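Long-range contact in naphthalene dioxygenase small subunit (Rhodococcus sp., PDB 2B1X), which is the small (beta) subunit of a Rieske non-heme iron oxygenase, naphthalene 1,2-dioxygenase, and probably serves mainly to hold the hexameric enzyme together: residues I15-D27 and R94-T106. Residues are numbered along the deposited sequence; the frame is centred on the assembly and turned at random.
Sequences ITEWLYMEAELLD and RSRHFVTNVRVAT
Asp27, in the last turn of helix 10-27, grips His97 of strand 94-106 with both carboxylate oxygens. OD2 takes the backbone N-H of His97 on its syn side, nearly straight at 178° and 2.9 Å from His97 N. OD1 meets His97 ND1 near the plane of the imidazole in a very short bond of 2.5 Å, with carboxylate and ring turned 39° apart. Asp27 CG lies anti to its own carbonyl carbon (chi1 -61°), which brings the carboxylate down onto the strand. Leu26 lays CB over one face of the imidazole, a CH-pi contact 4.2 Å from the ring centroid, and His97 NE2 is hydrogen-bonded to the carbonyl oxygen of Ile171, so the ring is fixed at both nitrogens. OD2 also lies over one face of the Arg96 guanidinium, a long salt bridge of charge alone; Arg96 spends its NE on Asp159 of a neighbouring subunit. Farther along, the helix runs antiparallel to residues 94-100 and packs through aliphatic groups, Ala23 CB against His97 CB and Val99 CG2. A water joins Tyr20 OH to the Val99 carbonyl. Beyond the corner at Asn101, Leu19 CD1 meets both methyls of Val102 tip to tip, and Ile15 CD1 touches Val104 CG1 at 3.6 Å. Helix against curved sheet is the cone-like packing of the NTF2 fold. Replacing Asp27 by an alanine removes both acceptors, and the imidazole would probably turn more freely, with ND1 and the backbone N-H of His97 left without their mates. Oxygen acceptors at both imidazole nitrogens, one a carboxylate, would favour a doubly protonated, probably positive His97.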
loop_
_atom_site.group_PDB
_atom_site.type_symbol
_atom_site.label_atom_id
_atom_site.label_comp_id
_atom_site.label_asym_id
_atom_site.label_seq_id
_atom_site.Cartn_x
_atom_site.Cartn_y
_atom_site.Cartn_z
ATOM N N ILE B 15 23.285 27.275 10.654
ATOM C CA ILE B 15 22.765 26.759 9.394
ATOM C C ILE B 15 21.729 25.671 9.662
ATOM O O ILE B 15 20.647 25.670 9.073
ATOM C CB ILE B 15 23.907 26.294 8.460
ATOM C CG1 ILE B 15 24.586 27.534 7.843
ATOM C CG2 ILE B 15 23.385 25.373 7.377
ATOM C CD1 ILE B 15 25.888 27.271 7.096
ATOM N N THR B 16 22.043 24.794 10.600
ATOM C CA THR B 16 21.125 23.725 10.972
ATOM C C THR B 16 19.819 24.330 11.497
ATOM O O THR B 16 18.749 23.960 11.030
ATOM C CB THR B 16 21.796 22.758 11.953
ATOM O OG1 THR B 16 22.952 22.193 11.312
ATOM C CG2 THR B 16 20.895 21.539 12.234
ATOM N N GLU B 17 19.925 25.320 12.390
ATOM C CA GLU B 17 18.750 25.993 12.928
ATOM C C GLU B 17 17.978 26.694 11.817
ATOM O O GLU B 17 16.752 26.706 11.828
ATOM C CB GLU B 17 19.111 26.935 14.088
ATOM C CG GLU B 17 19.445 26.129 15.359
ATOM C CD GLU B 17 19.684 26.955 16.622
ATOM O OE1 GLU B 17 20.019 28.171 16.536
ATOM O OE2 GLU B 17 19.561 26.359 17.730
ATOM N N TRP B 18 18.695 27.261 10.849
ATOM C CA TRP B 18 18.051 27.929 9.722
ATOM C C TRP B 18 17.227 26.901 8.915
ATOM O O TRP B 18 16.078 27.154 8.547
ATOM C CB TRP B 18 19.103 28.632 8.861
ATOM C CG TRP B 18 18.541 29.526 7.789
ATOM C CD1 TRP B 18 18.390 30.897 7.848
ATOM C CD2 TRP B 18 18.076 29.125 6.496
ATOM N NE1 TRP B 18 17.857 31.357 6.667
ATOM C CE2 TRP B 18 17.653 30.292 5.822
ATOM C CE3 TRP B 18 17.976 27.890 5.830
ATOM C CZ2 TRP B 18 17.140 30.261 4.513
ATOM C CZ3 TRP B 18 17.453 27.855 4.539
ATOM C CH2 TRP B 18 17.044 29.040 3.893
ATOM N N LEU B 19 17.795 25.728 8.679
ATOM C CA LEU B 19 17.084 24.700 7.920
ATOM C C LEU B 19 15.821 24.239 8.631
ATOM O O LEU B 19 14.786 23.979 7.996
ATOM C CB LEU B 19 17.993 23.489 7.660
ATOM C CG LEU B 19 19.104 23.619 6.631
ATOM C CD1 LEU B 19 19.913 22.362 6.597
ATOM C CD2 LEU B 19 18.491 23.886 5.257
ATOM N N TYR B 20 15.895 24.130 9.955
ATOM C CA TYR B 20 14.736 23.645 10.700
ATOM C C TYR B 20 13.664 24.728 10.747
ATOM O O TYR B 20 12.485 24.420 10.715
ATOM C CB TYR B 20 15.119 23.185 12.110
ATOM C CG TYR B 20 16.069 22.017 12.184
ATOM C CD1 TYR B 20 16.746 21.750 13.365
ATOM C CD2 TYR B 20 16.242 21.117 11.108
ATOM C CE1 TYR B 20 17.598 20.678 13.491
ATOM C CE2 TYR B 20 17.112 19.996 11.226
ATOM C CZ TYR B 20 17.783 19.796 12.424
ATOM O OH TYR B 20 18.658 18.730 12.622
ATOM N N MET B 21 14.077 25.988 10.819
ATOM C CA MET B 21 13.145 27.125 10.755
ATOM C C MET B 21 12.456 27.203 9.382
ATOM O O MET B 21 11.274 27.527 9.275
ATOM C CB MET B 21 13.905 28.418 11.059
ATOM C CG MET B 21 13.127 29.749 10.832
ATOM S SD MET B 21 13.109 30.283 9.078
ATOM C CE MET B 21 14.853 30.768 8.784
ATOM N N GLU B 22 13.211 26.899 8.333
ATOM C CA GLU B 22 12.691 26.949 6.986
ATOM C C GLU B 22 11.616 25.887 6.816
ATOM O O GLU B 22 10.533 26.182 6.324
ATOM C CB GLU B 22 13.807 26.707 5.965
ATOM C CG GLU B 22 13.373 26.999 4.531
ATOM C CD GLU B 22 13.957 26.040 3.495
ATOM O OE1 GLU B 22 14.934 25.318 3.802
ATOM O OE2 GLU B 22 13.463 26.032 2.342
ATOM N N ALA B 23 11.945 24.657 7.215
ATOM C CA ALA B 23 11.005 23.532 7.192
ATOM C C ALA B 23 9.729 23.808 8.014
ATOM O O ALA B 23 8.617 23.488 7.591
ATOM C CB ALA B 23 11.694 22.255 7.698
ATOM N N GLU B 24 9.902 24.374 9.199
ATOM C CA GLU B 24 8.778 24.761 10.048
ATOM C C GLU B 24 7.812 25.713 9.375
ATOM O O GLU B 24 6.594 25.525 9.469
ATOM C CB GLU B 24 9.270 25.372 11.372
ATOM C CG GLU B 24 8.149 25.768 12.324
ATOM C CD GLU B 24 8.644 26.519 13.538
ATOM O OE1 GLU B 24 9.464 25.969 14.292
ATOM O OE2 GLU B 24 8.223 27.680 13.744
ATOM N N LEU B 25 8.342 26.752 8.729
ATOM C CA LEU B 25 7.517 27.690 7.967
ATOM C C LEU B 25 6.740 26.941 6.887
ATOM O O LEU B 25 5.527 27.117 6.772
ATOM C CB LEU B 25 8.383 28.792 7.327
ATOM C CG LEU B 25 9.041 29.907 8.161
ATOM C CD1 LEU B 25 9.723 30.941 7.246
ATOM C CD2 LEU B 25 8.024 30.647 9.059
ATOM N N LEU B 26 7.425 26.097 6.112
ATOM C CA LEU B 26 6.744 25.349 5.042
ATOM C C LEU B 26 5.633 24.462 5.620
ATOM O O LEU B 26 4.518 24.430 5.102
ATOM C CB LEU B 26 7.734 24.458 4.252
ATOM C CG LEU B 26 8.400 24.950 2.939
ATOM C CD1 LEU B 26 7.930 26.307 2.451
ATOM C CD2 LEU B 26 9.920 24.941 3.023
ATOM N N ASP B 27 5.929 23.766 6.707
ATOM C CA ASP B 27 4.923 22.867 7.282
ATOM C C ASP B 27 3.765 23.631 7.952
ATOM O O ASP B 27 2.759 23.046 8.282
ATOM C CB ASP B 27 5.561 21.847 8.238
ATOM C CG ASP B 27 6.592 20.947 7.538
ATOM O OD1 ASP B 27 6.463 20.734 6.301
ATOM O OD2 ASP B 27 7.566 20.432 8.143
ATOM N N ARG B 94 -1.547 18.241 4.813
ATOM C CA ARG B 94 -0.755 18.162 6.027
ATOM C C ARG B 94 0.585 17.609 5.570
ATOM O O ARG B 94 0.645 16.548 4.968
ATOM C CB ARG B 94 -1.383 17.202 7.035
ATOM C CG ARG B 94 -2.481 17.817 7.817
ATOM C CD ARG B 94 -3.796 17.821 7.086
ATOM N NE ARG B 94 -4.139 16.475 6.621
ATOM C CZ ARG B 94 -5.316 16.153 6.111
ATOM N NH1 ARG B 94 -6.284 17.076 6.068
ATOM N NH2 ARG B 94 -5.560 14.888 5.723
ATOM N N SER B 95 1.654 18.355 5.795
ATOM C CA SER B 95 2.963 17.863 5.374
ATOM C C SER B 95 3.966 17.901 6.512
ATOM O O SER B 95 3.789 18.621 7.483
ATOM C CB SER B 95 3.475 18.744 4.245
ATOM O OG SER B 95 3.636 20.062 4.725
ATOM N N ARG B 96 5.035 17.112 6.387
ATOM C CA ARG B 96 6.160 17.241 7.302
ATOM C C ARG B 96 7.448 17.071 6.545
ATOM O O ARG B 96 7.656 16.054 5.862
ATOM C CB ARG B 96 6.067 16.264 8.475
ATOM C CG ARG B 96 7.126 16.511 9.583
ATOM C CD ARG B 96 6.513 16.435 10.997
ATOM N NE ARG B 96 5.248 17.155 10.970
ATOM C CZ ARG B 96 5.145 18.467 11.164
ATOM N NH1 ARG B 96 6.225 19.153 11.498
ATOM N NH2 ARG B 96 3.950 19.074 11.050
ATOM N N HIS B 97 8.313 18.067 6.685
ATOM C CA HIS B 97 9.639 18.032 6.134
ATOM C C HIS B 97 10.573 17.454 7.210
ATOM O O HIS B 97 10.949 18.166 8.143
ATOM C CB HIS B 97 10.117 19.463 5.779
ATOM C CG HIS B 97 9.462 20.065 4.561
ATOM N ND1 HIS B 97 8.106 20.333 4.498
ATOM C CD2 HIS B 97 9.967 20.402 3.349
ATOM C CE1 HIS B 97 7.808 20.847 3.309
ATOM N NE2 HIS B 97 8.916 20.881 2.587
ATOM N N PHE B 98 10.941 16.181 7.088
ATOM C CA PHE B 98 11.989 15.626 7.934
ATOM C C PHE B 98 13.329 15.895 7.245
ATOM O O PHE B 98 13.557 15.431 6.115
ATOM C CB PHE B 98 11.797 14.117 8.124
ATOM C CG PHE B 98 10.519 13.755 8.818
ATOM C CD1 PHE B 98 9.346 13.521 8.072
ATOM C CD2 PHE B 98 10.461 13.704 10.205
ATOM C CE1 PHE B 98 8.141 13.168 8.681
ATOM C CE2 PHE B 98 9.234 13.358 10.847
ATOM C CZ PHE B 98 8.079 13.100 10.089
ATOM N N VAL B 99 14.209 16.617 7.944
ATOM C CA VAL B 99 15.478 17.095 7.394
ATOM C C VAL B 99 16.555 16.436 8.277
ATOM O O VAL B 99 16.596 16.663 9.505
ATOM C CB VAL B 99 15.564 18.642 7.469
ATOM C CG1 VAL B 99 16.873 19.132 6.974
ATOM C CG2 VAL B 99 14.375 19.342 6.664
ATOM N N THR B 100 17.398 15.604 7.664
ATOM C CA THR B 100 18.388 14.847 8.413
ATOM C C THR B 100 19.673 14.804 7.654
ATOM O O THR B 100 19.729 15.234 6.484
ATOM C CB THR B 100 17.935 13.361 8.573
ATOM O OG1 THR B 100 18.120 12.690 7.316
ATOM C CG2 THR B 100 16.470 13.253 8.889
ATOM N N ASN B 101 20.702 14.215 8.280
ATOM C CA ASN B 101 21.999 14.053 7.618
ATOM C C ASN B 101 22.509 15.421 7.083
ATOM O O ASN B 101 22.906 15.521 5.926
ATOM C CB ASN B 101 21.893 13.082 6.424
ATOM C CG ASN B 101 21.613 11.634 6.821
ATOM O OD1 ASN B 101 22.411 10.721 6.500
ATOM N ND2 ASN B 101 20.488 11.401 7.467
ATOM N N VAL B 102 22.476 16.469 7.898
ATOM C CA VAL B 102 22.888 17.811 7.432
ATOM C C VAL B 102 24.403 17.903 7.272
ATOM O O VAL B 102 25.159 17.664 8.224
ATOM C CB VAL B 102 22.354 18.918 8.342
ATOM C CG1 VAL B 102 22.927 20.348 7.934
ATOM C CG2 VAL B 102 20.821 18.929 8.354
ATOM N N ARG B 103 24.863 18.195 6.061
ATOM C CA ARG B 103 26.297 18.396 5.812
ATOM C C ARG B 103 26.530 19.833 5.362
ATOM O O ARG B 103 25.840 20.353 4.467
ATOM C CB ARG B 103 26.838 17.402 4.765
ATOM C CG ARG B 103 26.776 15.923 5.199
ATOM C CD ARG B 103 26.417 14.980 4.075
ATOM N NE ARG B 103 24.966 14.987 3.923
ATOM C CZ ARG B 103 24.310 14.573 2.849
ATOM N NH1 ARG B 103 24.987 14.112 1.801
ATOM N NH2 ARG B 103 22.979 14.624 2.826
ATOM N N VAL B 104 27.495 20.488 5.992
ATOM C CA VAL B 104 27.815 21.892 5.668
ATOM C C VAL B 104 29.258 21.999 5.180
ATOM O O VAL B 104 30.173 21.501 5.823
ATOM C CB VAL B 104 27.611 22.816 6.888
ATOM C CG1 VAL B 104 27.909 24.285 6.534
ATOM C CG2 VAL B 104 26.197 22.657 7.426
ATOM N N ALA B 105 29.446 22.638 4.029
ATOM C CA ALA B 105 30.785 22.890 3.503
ATOM C C ALA B 105 30.903 24.360 3.103
ATOM O O ALA B 105 29.872 25.010 2.907
ATOM C CB ALA B 105 31.064 21.979 2.318
ATOM N N THR B 106 32.138 24.878 3.006
ATOM C CA THR B 106 32.357 26.251 2.516
ATOM C C THR B 106 31.975 26.381 1.045
ATOM O O THR B 106 32.122 25.439 0.272
ATOM C CB THR B 106 33.837 26.770 2.740
ATOM O OG1 THR B 106 34.796 25.793 2.314
ATOM C CG2 THR B 106 34.150 26.986 4.220
HETATM O O HOH W 1 17.242 16.561 11.966
HETATM O O HOH W 2 4.565 22.334 3.229
HETATM O O HOH W 3 2.039 20.712 7.936
HETATM O O HOH W 4 3.477 22.097 11.555
#